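PDB 2GMS: putative pyridoxamine 5-phosphate-dependent dehydrase, Wbdk from Escherichia coli, which removes the C3'-hydroxyl group from GDP-4-keto-6-deoxy-D-mannose, a coenzyme B6-dependent step in the biosynthesis of L-colitose for the O-antigen. Local coordinates for residues A[81-86]-A[102-107]; A[123-128]-A[152-157]; A[61-66]-A[94-99]; A[86-91]-A[135-140]. All coordinates share one frame; numbering follows the deposited sequence.

Contact 1. Residues A[81-86]-A[102-107]; sequences DEIIVP and LRVKFV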
# COMPACT_ATOMS: atom_id res chain seq x y z
N ASP A 81 19.62 11.26 8.45
CA ASP A 81 19.22 11.93 9.67
C ASP A 81 18.84 10.92 10.76
O ASP A 81 18.28 9.86 10.47
CB ASP A 81 18.06 12.89 9.47
CG ASP A 81 18.49 14.21 8.91
OD1 ASP A 81 19.66 14.57 8.83
OD2 ASP A 81 17.46 14.90 8.50
N GLU A 82 19.16 11.27 12.00
CA GLU A 82 18.91 10.43 13.15
C GLU A 82 17.50 10.52 13.68
O GLU A 82 17.03 11.61 13.96
CB GLU A 82 19.85 10.77 14.33
CG GLU A 82 19.80 9.78 15.51
CD GLU A 82 20.63 10.23 16.68
OE1 GLU A 82 20.18 10.81 17.65
OE2 GLU A 82 21.90 9.91 16.52
N ILE A 83 16.92 9.32 13.85
CA ILE A 83 15.61 9.17 14.42
C ILE A 83 15.63 8.20 15.58
O ILE A 83 16.24 7.13 15.50
CB ILE A 83 14.55 8.84 13.39
CG1 ILE A 83 13.27 8.56 14.12
CG2 ILE A 83 14.91 7.64 12.53
CD1 ILE A 83 12.12 9.11 13.31
N ILE A 84 15.01 8.58 16.67
CA ILE A 84 15.00 7.68 17.81
C ILE A 84 13.70 6.89 17.84
O ILE A 84 12.63 7.44 17.52
CB ILE A 84 15.20 8.43 19.13
CG1 ILE A 84 16.65 8.92 19.29
CG2 ILE A 84 14.82 7.55 20.32
CD1 ILE A 84 16.81 9.92 20.43
N VAL A 85 13.81 5.63 18.25
CA VAL A 85 12.72 4.68 18.39
C VAL A 85 12.91 3.73 19.60
O VAL A 85 14.02 3.42 20.01
CB VAL A 85 12.52 3.86 17.11
CG1 VAL A 85 12.28 4.79 15.95
CG2 VAL A 85 13.74 2.98 16.79
N PRO A 86 11.79 3.26 20.17
CA PRO A 86 11.86 2.33 21.26
C PRO A 86 12.14 0.97 20.67
O PRO A 86 11.89 0.74 19.48
CB PRO A 86 10.48 2.27 21.89
CG PRO A 86 9.53 2.82 20.82
CD PRO A 86 10.39 3.69 19.92
N LEU A 102 17.18 6.58 6.85
CA LEU A 102 17.41 7.29 8.08
C LEU A 102 18.29 6.47 8.96
O LEU A 102 18.37 5.24 8.84
CB LEU A 102 16.11 7.55 8.84
CG LEU A 102 15.18 8.48 8.08
CD1 LEU A 102 13.80 8.51 8.73
CD2 LEU A 102 15.79 9.87 8.07
N ARG A 103 18.93 7.17 9.88
CA ARG A 103 19.78 6.51 10.84
C ARG A 103 18.93 6.28 12.10
O ARG A 103 18.38 7.22 12.69
CB ARG A 103 21.05 7.31 11.10
CG ARG A 103 21.93 6.65 12.14
CD ARG A 103 23.33 7.26 12.17
NE ARG A 103 24.20 6.61 13.14
CZ ARG A 103 24.55 5.32 13.08
NH1 ARG A 103 24.13 4.50 12.12
NH2 ARG A 103 25.36 4.85 14.03
N VAL A 104 18.78 5.01 12.46
CA VAL A 104 17.94 4.58 13.55
C VAL A 104 18.67 4.34 14.85
O VAL A 104 19.56 3.51 14.93
CB VAL A 104 17.12 3.35 13.16
CG1 VAL A 104 16.11 3.02 14.25
CG2 VAL A 104 16.41 3.56 11.82
N LYS A 105 18.20 5.03 15.88
CA LYS A 105 18.74 4.88 17.20
C LYS A 105 17.67 4.28 18.12
O LYS A 105 16.71 4.94 18.48
CB LYS A 105 19.26 6.18 17.78
CG LYS A 105 19.88 5.99 19.16
CD LYS A 105 20.21 7.30 19.85
CE LYS A 105 21.49 7.96 19.37
NZ LYS A 105 21.71 9.27 20.01
N PHE A 106 17.86 3.01 18.44
CA PHE A 106 17.01 2.26 19.31
C PHE A 106 17.25 2.61 20.79
O PHE A 106 18.39 2.65 21.28
CB PHE A 106 17.29 0.76 19.15
CG PHE A 106 16.80 0.25 17.83
CD1 PHE A 106 17.67 0.08 16.75
CD2 PHE A 106 15.45 -0.07 17.66
CE1 PHE A 106 17.19 -0.36 15.52
CE2 PHE A 106 14.96 -0.54 16.45
CZ PHE A 106 15.84 -0.67 15.37
N VAL A 107 16.15 2.87 21.51
CA VAL A 107 16.21 3.18 22.93
C VAL A 107 15.40 2.11 23.70
O VAL A 107 14.32 1.71 23.25
CB VAL A 107 15.75 4.61 23.15
CG1 VAL A 107 15.66 4.95 24.64
CG2 VAL A 107 16.74 5.54 22.46
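E82 and K105 meet on the face of the sheet that also carries I84, R103 and V107. The two chains cross at a slant. The E82 chain is extended, whereas K105 bends at chi3 (-79°), which turns its ammonium back to the carboxylate. K105 NZ lies 3.2 Å from E82 OE1 in a salt bridge, and it arrives from above the carboxylate plane. Each group has a second partner: T129 OG1 bonds E82 OE1, and the backbone O of A124 takes K105 NZ. I84 runs alongside K105 and points the same way, with I84 CG1 near the lysine CD. Its other branch, I84 CG2, packs on V107 CG2 at 3.5 Å.

The face with I83, V85, V104 and F106 is apolar. V85 CG2 sits between the backbone N and the carbonyl carbon. From there it presses on V104 CG1 at a tight 3.5 Å, the two side chains at about a right angle. The same methyl is 3.6 Å from F106 CD2. V104 CG1 lies over one face of that ring.

Five backbone hydrogen bonds join the strands in parallel register, E82 beside R103 through P86 beside V107. The segments are inclined by 31°. I83 N bonds R103 O at 2.8 Å, and K105 N bonds I83 O.

The pair forms a beta-alpha-beta unit with helix 91-99, whose L97 packs on I83, V85 and V104. Strand 129-135 flanks 82-86, and strand 352-354 flanks 103-107.

Contact 2. Residues A[123-128]-A[152-157]; sequences EAVTDS and GGRDII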
# COMPACT_ATOMS: atom_id res chain seq x y z
N GLU A 123 19.29 10.68 27.99
CA GLU A 123 20.67 10.48 27.60
C GLU A 123 20.81 10.26 26.12
O GLU A 123 21.83 10.62 25.54
CB GLU A 123 21.38 9.32 28.32
CG GLU A 123 21.33 9.37 29.86
CD GLU A 123 22.56 9.94 30.56
OE1 GLU A 123 23.71 9.70 30.22
OE2 GLU A 123 22.24 10.71 31.57
N ALA A 124 19.80 9.63 25.52
CA ALA A 124 19.87 9.33 24.11
C ALA A 124 19.77 10.56 23.21
O ALA A 124 20.29 10.60 22.10
CB ALA A 124 18.85 8.28 23.71
N VAL A 125 19.10 11.59 23.66
CA VAL A 125 18.98 12.73 22.77
C VAL A 125 20.25 13.56 22.66
O VAL A 125 20.85 13.91 23.67
CB VAL A 125 17.76 13.57 23.16
CG1 VAL A 125 17.63 14.78 22.26
CG2 VAL A 125 16.51 12.72 23.02
N THR A 126 20.65 13.87 21.42
CA THR A 126 21.82 14.70 21.16
C THR A 126 21.46 15.79 20.17
O THR A 126 20.30 15.95 19.77
CB THR A 126 23.01 13.92 20.60
OG1 THR A 126 22.72 13.60 19.26
CG2 THR A 126 23.25 12.65 21.39
N ASP A 127 22.48 16.54 19.75
CA ASP A 127 22.21 17.60 18.78
C ASP A 127 22.00 17.05 17.40
O ASP A 127 21.53 17.75 16.50
CB ASP A 127 23.29 18.70 18.73
CG ASP A 127 23.32 19.53 19.98
OD1 ASP A 127 22.32 19.89 20.59
OD2 ASP A 127 24.56 19.80 20.35
N SER A 128 22.37 15.78 17.25
CA SER A 128 22.21 15.06 16.01
C SER A 128 20.79 14.53 15.88
O SER A 128 20.33 14.25 14.76
CB SER A 128 23.22 13.91 15.90
OG SER A 128 24.43 14.39 15.36
N GLY A 152 13.09 19.97 25.04
CA GLY A 152 13.48 21.25 25.58
C GLY A 152 13.61 22.39 24.59
O GLY A 152 14.57 23.17 24.63
N GLY A 153 12.63 22.51 23.71
CA GLY A 153 12.71 23.59 22.77
C GLY A 153 13.61 23.32 21.59
O GLY A 153 13.52 24.03 20.59
N ARG A 154 14.45 22.29 21.65
CA ARG A 154 15.25 22.03 20.49
C ARG A 154 14.35 21.74 19.30
O ARG A 154 13.12 21.59 19.44
CB ARG A 154 16.22 20.89 20.71
CG ARG A 154 16.76 20.91 22.11
CD ARG A 154 18.01 20.08 22.22
NE ARG A 154 17.92 19.04 23.23
CZ ARG A 154 18.95 18.25 23.46
NH1 ARG A 154 20.09 18.39 22.77
NH2 ARG A 154 18.84 17.32 24.40
N ASP A 155 14.97 21.67 18.13
CA ASP A 155 14.22 21.43 16.92
C ASP A 155 14.20 19.95 16.53
O ASP A 155 14.90 19.46 15.64
CB ASP A 155 14.59 22.39 15.79
CG ASP A 155 13.85 22.07 14.53
OD1 ASP A 155 14.39 22.02 13.44
OD2 ASP A 155 12.59 21.80 14.74
N ILE A 156 13.37 19.23 17.26
CA ILE A 156 13.24 17.83 17.05
C ILE A 156 11.79 17.58 16.78
O ILE A 156 10.94 18.13 17.45
CB ILE A 156 13.68 17.11 18.32
CG1 ILE A 156 15.15 17.43 18.55
CG2 ILE A 156 13.45 15.60 18.25
CD1 ILE A 156 15.69 16.96 19.89
N ILE A 157 11.55 16.79 15.76
CA ILE A 157 10.21 16.41 15.38
C ILE A 157 9.72 15.25 16.22
O ILE A 157 10.40 14.23 16.37
CB ILE A 157 10.19 15.98 13.92
CG1 ILE A 157 10.53 17.19 13.06
CG2 ILE A 157 8.79 15.45 13.56
CD1 ILE A 157 11.20 16.83 11.76
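V125 packs against both R154 and I156, and D127 adds a charged contact to R154. The apolar part centres on V125 CG1. This methyl is anti to the backbone N (chi1 179°). It reaches I156 CD1 at 3.8 Å, and the two side chains meet tip to tip. It also lies over one face of the R154 guanidinium, toward the rim, 3.5 Å from R154 NH2. The valine and arginine side chains run antiparallel, one alongside the other. The aliphatic branch of V125 therefore serves two neighbours, one apolar and one flat and charged.

The ionic part is a long salt bridge. D127 OD1 stands 3.5 Å from R154 NH1, and no hydrogen bond is formed. The oxygen lies at the guanidinium edge, in its plane. The carboxylate itself is turned 81° against that plane, so the two flat groups do not pair side by side. R154 bends at chi3 (-124°), and its far end meets both V125 and D127. D127, like R154, is exposed, so solvent would probably weaken the attraction.

Within 123-128 a polar bond shapes the backbone. S128 N donates to T126 OG1 at 3.0 Å, which makes an ST turn. T126 N in turn bonds T129 OG1.

The contact lies at the protein surface, away from the cofactor pocket. It joins the turn between helix 118-124 and strand 129-135 to the loop between helix 144-151 and strand 157-161. V125 also packs on I84 of strand 82-86, and I156 on I132 of strand 129-135.

Contact 3. Residues A[61-66]-A[94-99]; sequences ANLLMI and YYPLQQ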
# COMPACT_ATOMS: atom_id res chain seq x y z
N ALA A 61 0.12 4.02 6.71
CA ALA A 61 -0.02 5.31 7.36
C ALA A 61 1.40 5.75 7.80
O ALA A 61 1.89 6.86 7.55
CB ALA A 61 -0.98 5.16 8.53
N ASN A 62 2.09 4.80 8.42
CA ASN A 62 3.46 4.98 8.90
C ASN A 62 4.42 5.37 7.77
O ASN A 62 5.27 6.24 7.90
CB ASN A 62 3.99 3.70 9.59
CG ASN A 62 3.59 3.51 11.04
OD1 ASN A 62 2.99 4.42 11.63
ND2 ASN A 62 3.95 2.37 11.65
N LEU A 63 4.27 4.66 6.66
CA LEU A 63 5.07 4.88 5.48
C LEU A 63 4.97 6.32 4.97
O LEU A 63 5.97 6.99 4.71
CB LEU A 63 4.62 3.90 4.37
CG LEU A 63 5.37 4.10 3.06
CD1 LEU A 63 6.85 3.72 3.24
CD2 LEU A 63 4.74 3.25 1.97
N LEU A 64 3.73 6.76 4.82
CA LEU A 64 3.47 8.09 4.34
C LEU A 64 3.89 9.09 5.39
O LEU A 64 4.38 10.16 5.07
CB LEU A 64 1.99 8.26 3.99
CG LEU A 64 1.65 8.14 2.51
CD1 LEU A 64 2.20 6.86 1.90
CD2 LEU A 64 0.13 8.22 2.33
N MET A 65 3.69 8.74 6.66
CA MET A 65 4.10 9.69 7.67
C MET A 65 5.59 10.02 7.53
O MET A 65 6.01 11.17 7.64
CB MET A 65 3.74 9.20 9.09
CG MET A 65 4.46 10.02 10.15
SD MET A 65 3.92 9.59 11.82
CE MET A 65 4.66 7.97 12.02
N ILE A 66 6.40 9.01 7.31
CA ILE A 66 7.83 9.29 7.19
C ILE A 66 8.15 9.98 5.89
O ILE A 66 8.90 10.95 5.83
CB ILE A 66 8.63 8.00 7.28
CG1 ILE A 66 8.45 7.34 8.65
CG2 ILE A 66 10.10 8.28 6.98
CD1 ILE A 66 8.74 8.27 9.84
N TYR A 94 9.21 0.37 12.02
CA TYR A 94 10.60 0.47 11.65
C TYR A 94 10.96 0.54 10.16
O TYR A 94 11.82 1.32 9.75
CB TYR A 94 11.40 -0.67 12.29
CG TYR A 94 11.18 -0.81 13.77
CD1 TYR A 94 11.68 0.13 14.68
CD2 TYR A 94 10.45 -1.89 14.27
CE1 TYR A 94 11.47 0.02 16.05
CE2 TYR A 94 10.24 -2.02 15.64
CZ TYR A 94 10.74 -1.07 16.53
OH TYR A 94 10.54 -1.24 17.88
N TYR A 95 10.38 -0.33 9.35
CA TYR A 95 10.73 -0.40 7.94
C TYR A 95 10.80 0.93 7.19
O TYR A 95 11.75 1.17 6.43
CB TYR A 95 9.89 -1.42 7.14
CG TYR A 95 9.84 -2.83 7.69
CD1 TYR A 95 8.70 -3.63 7.51
CD2 TYR A 95 10.94 -3.40 8.34
CE1 TYR A 95 8.64 -4.94 7.97
CE2 TYR A 95 10.89 -4.72 8.81
CZ TYR A 95 9.74 -5.48 8.63
OH TYR A 95 9.70 -6.77 9.08
N PRO A 96 9.79 1.79 7.33
CA PRO A 96 9.82 3.04 6.58
C PRO A 96 11.10 3.82 6.82
O PRO A 96 11.61 4.44 5.90
CB PRO A 96 8.58 3.85 6.97
CG PRO A 96 7.62 2.82 7.55
CD PRO A 96 8.52 1.70 8.12
N LEU A 97 11.61 3.75 8.04
CA LEU A 97 12.84 4.44 8.39
C LEU A 97 13.96 3.94 7.52
O LEU A 97 14.78 4.68 7.00
CB LEU A 97 13.20 4.23 9.87
CG LEU A 97 12.02 4.48 10.80
CD1 LEU A 97 12.53 4.45 12.24
CD2 LEU A 97 11.35 5.83 10.53
N GLN A 98 13.99 2.64 7.39
CA GLN A 98 14.99 1.99 6.56
C GLN A 98 14.77 2.35 5.10
O GLN A 98 15.70 2.68 4.38
CB GLN A 98 14.93 0.46 6.70
CG GLN A 98 16.13 -0.25 6.04
CD GLN A 98 15.89 -0.58 4.58
OE1 GLN A 98 14.74 -0.66 4.14
NE2 GLN A 98 16.97 -0.80 3.84
N GLN A 99 13.52 2.28 4.68
CA GLN A 99 13.22 2.59 3.32
C GLN A 99 13.58 4.02 2.95
O GLN A 99 13.83 4.31 1.79
CB GLN A 99 11.75 2.25 3.07
CG GLN A 99 11.59 0.74 3.22
CD GLN A 99 10.19 0.26 3.53
OE1 GLN A 99 9.32 0.99 4.03
NE2 GLN A 99 9.98 -1.02 3.26
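P96 fits against the side of helix 61-66, touching N62, L63 and I66. Its ring is the main wedge between the two helices. P96 CG comes 3.9 Å from L63 CA, so the ring rests directly on the backbone there. P96 CB turns to I66 and lies 3.9 Å from I66 CG1. The ring and the isoleucine side chain are at about a right angle.

I66 extends the apolar patch to L97. Its CG1 is anti to the carbonyl carbon (chi1 -63°), which directs this branch to the facing helix. I66 CD1 then meets L97 CD2 at 3.6 Å, again nearly perpendicular. L97 starts out pointing away from helix 61-66, and its CD2 methyl is what makes the contact.

The two helices belong to the PLP-dependent aminotransferase fold and lie on the same side of its central sheet. Their segments are inclined by 38°, with axes 8.7 Å apart. P96 has no N-H to give to the turn before it, and helix 91-99 is kinked at this point.

L63 places CD1 4.1 Å from P96 CB and 3.8 Å from Q99 OE1. The Q99 contact is a methyl against an oxygen, with the side chains crossing at about a right angle. Q99 NE2 bonds the backbone O of G248 of the second subunit, while L63 packs on Y249 of that subunit. N62 touches the bound cofactor derivative beside this interface. Its amide is fixed by T183 OG1 through OD1 and by T92 O and D161 OD2 through ND2.

Contact 4. Residues A[86-91]-A[135-140]; sequences PAVSWS and VNLLGN. With P0P ([4-(dihydroxymethyl)-5-hydroxy-6-methylpyridin-3-yl]methyl dihydrogen phosphate), chain D.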
# COMPACT_ATOMS: atom_id res chain seq x y z
N PRO A 86 11.79 3.26 20.17
CA PRO A 86 11.86 2.33 21.26
C PRO A 86 12.14 0.97 20.67
O PRO A 86 11.89 0.74 19.48
CB PRO A 86 10.48 2.27 21.89
CG PRO A 86 9.53 2.82 20.82
CD PRO A 86 10.39 3.69 19.92
N ALA A 87 12.62 0.07 21.50
CA ALA A 87 12.98 -1.24 21.04
C ALA A 87 11.82 -2.22 20.87
O ALA A 87 12.02 -3.30 20.35
CB ALA A 87 14.05 -1.81 21.95
N VAL A 88 10.63 -1.87 21.34
CA VAL A 88 9.48 -2.76 21.22
C VAL A 88 8.37 -2.07 20.46
O VAL A 88 7.90 -1.01 20.84
CB VAL A 88 8.99 -3.24 22.59
CG1 VAL A 88 7.79 -4.17 22.43
CG2 VAL A 88 10.13 -3.95 23.33
N SER A 89 7.98 -2.65 19.34
CA SER A 89 6.92 -2.12 18.49
C SER A 89 6.57 -3.11 17.38
O SER A 89 7.13 -4.20 17.32
CB SER A 89 7.27 -0.76 17.91
OG SER A 89 6.10 -0.34 17.25
N TRP A 90 5.71 -2.74 16.46
CA TRP A 90 5.38 -3.60 15.34
C TRP A 90 6.45 -3.44 14.26
O TRP A 90 7.11 -2.42 14.16
CB TRP A 90 3.96 -3.31 14.82
CG TRP A 90 3.57 -4.23 13.71
CD1 TRP A 90 3.40 -3.91 12.41
CD2 TRP A 90 3.37 -5.63 13.82
NE1 TRP A 90 3.11 -5.04 11.69
CE2 TRP A 90 3.09 -6.12 12.53
CE3 TRP A 90 3.43 -6.53 14.90
CZ2 TRP A 90 2.85 -7.47 12.28
CZ3 TRP A 90 3.19 -7.86 14.65
CH2 TRP A 90 2.89 -8.33 13.36
N SER A 91 6.68 -4.43 13.42
CA SER A 91 7.72 -4.28 12.42
C SER A 91 7.59 -3.08 11.49
O SER A 91 8.61 -2.51 11.07
CB SER A 91 7.88 -5.53 11.58
OG SER A 91 6.74 -5.66 10.76
N VAL A 135 5.84 5.41 20.30
CA VAL A 135 4.84 4.40 20.06
C VAL A 135 4.02 4.29 21.34
O VAL A 135 4.60 4.15 22.41
CB VAL A 135 5.51 3.06 19.67
CG1 VAL A 135 4.52 1.91 19.59
CG2 VAL A 135 6.29 3.16 18.36
N ASN A 136 2.70 4.39 21.28
CA ASN A 136 1.92 4.25 22.51
C ASN A 136 1.54 2.79 22.59
O ASN A 136 0.65 2.34 21.86
CB ASN A 136 0.69 5.17 22.50
CG ASN A 136 1.11 6.60 22.29
OD1 ASN A 136 1.93 7.12 23.05
ND2 ASN A 136 0.54 7.25 21.27
N LEU A 137 2.26 2.02 23.39
CA LEU A 137 2.04 0.59 23.44
C LEU A 137 0.86 0.06 24.21
O LEU A 137 0.65 0.39 25.37
CB LEU A 137 3.31 -0.14 23.93
CG LEU A 137 3.64 -1.43 23.17
CD1 LEU A 137 4.16 -1.14 21.77
CD2 LEU A 137 4.65 -2.24 23.97
N LEU A 138 0.14 -0.84 23.53
CA LEU A 138 -0.98 -1.55 24.08
C LEU A 138 -2.11 -0.70 24.63
O LEU A 138 -2.86 -1.18 25.46
CB LEU A 138 -0.50 -2.49 25.19
CG LEU A 138 0.42 -3.61 24.72
CD1 LEU A 138 0.65 -4.58 25.88
CD2 LEU A 138 -0.14 -4.38 23.54
N GLY A 139 -2.24 0.52 24.16
CA GLY A 139 -3.29 1.38 24.62
C GLY A 139 -2.76 2.45 25.55
O GLY A 139 -3.46 3.41 25.85
N ASN A 140 -1.52 2.28 25.99
CA ASN A 140 -0.87 3.16 26.96
C ASN A 140 -0.06 4.31 26.38
O ASN A 140 0.96 4.13 25.72
CB ASN A 140 0.01 2.33 27.93
CG ASN A 140 0.29 2.97 29.27
OD1 ASN A 140 -0.52 3.74 29.83
ND2 ASN A 140 1.46 2.63 29.82
O3 P0P D . 0.72 -2.44 16.39
N1 P0P D . 2.26 -0.08 14.22
C2 P0P D . 1.95 -0.73 15.33
C2A P0P D . 2.56 -0.34 16.65
C3 P0P D . 1.06 -1.77 15.28
C4 P0P D . 0.50 -2.12 14.05
C4A P0P D . -0.51 -3.24 14.01
O4A P0P D . -0.99 -3.48 15.31
O4B P0P D . 0.06 -4.41 13.51
C5 P0P D . 0.89 -1.47 12.85
C6 P0P D . 1.75 -0.41 13.03
C5A P0P D . 0.20 -1.84 11.74
O4P P0P D . -1.07 -1.51 11.38
P P0P D . -1.64 -2.43 10.20
O1P P0P D . -1.68 -3.81 10.73
O2P P0P D . -3.13 -1.88 9.95
O3P P0P D . -0.76 -2.35 8.85
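The S89 hydroxyl stands anti to the backbone N (chi1 -174°), which turns OG to V135. V135 CG1 is likewise anti to its own N (chi1 172°) and lies 3.6 Å from S89 OG. V135 CG2 also faces the serine, and it packs on P86 CG at 4.1 Å. Both valine methyls thus face the hydroxyl, whose polar partner is T93 OG1 of helix 91-99. Further along, V88 CG1 meets L137 CD2 at 4.0 Å, the side chains at about a right angle.

These loops follow strands 82-86 and 129-135 at the edge of the cofactor pocket, as in other PLP-dependent aminotransferase folds. The bound hydrated PLP sits beside them. S89 OG is 3.6 Å from its methyl carbon C2A. W90 CB lies 3.3 Å from C2 of the pyridine ring. The indole carries the cofactor hydroxyl O4B over one face, 3.4 Å above the plane and toward the rim. S91 OG lies over the opposite face. H217 and F244 of the second subunit also meet the W90 ring, F244 edge-to-face. L137 packs on E164, which binds the cofactor through OE2 and L138 N through OE1.

From the N terminus, contact 3 opens first, on helix 58-68, and closes on helix 91-99. Contact 1 opens inside that loop, on strand 82-86, and closes past it on strand 103-107, so the two cross. Contact 4 starts at P86, which it shares with contact 1, and crosses both before closing at the end of strand 129-135. Contact 2 opens once contact 1 has closed, at the end of helix 118-124. It crosses contact 4 and ends where strand 157-161 begins. Y94 OH bonds P86 O, tying contact 3 to contacts 1 and 4. V107 packs on A124 between contacts 1 and 2. Contacts 3 and 4 both reach the second subunit, while contact 2 stays at the surface.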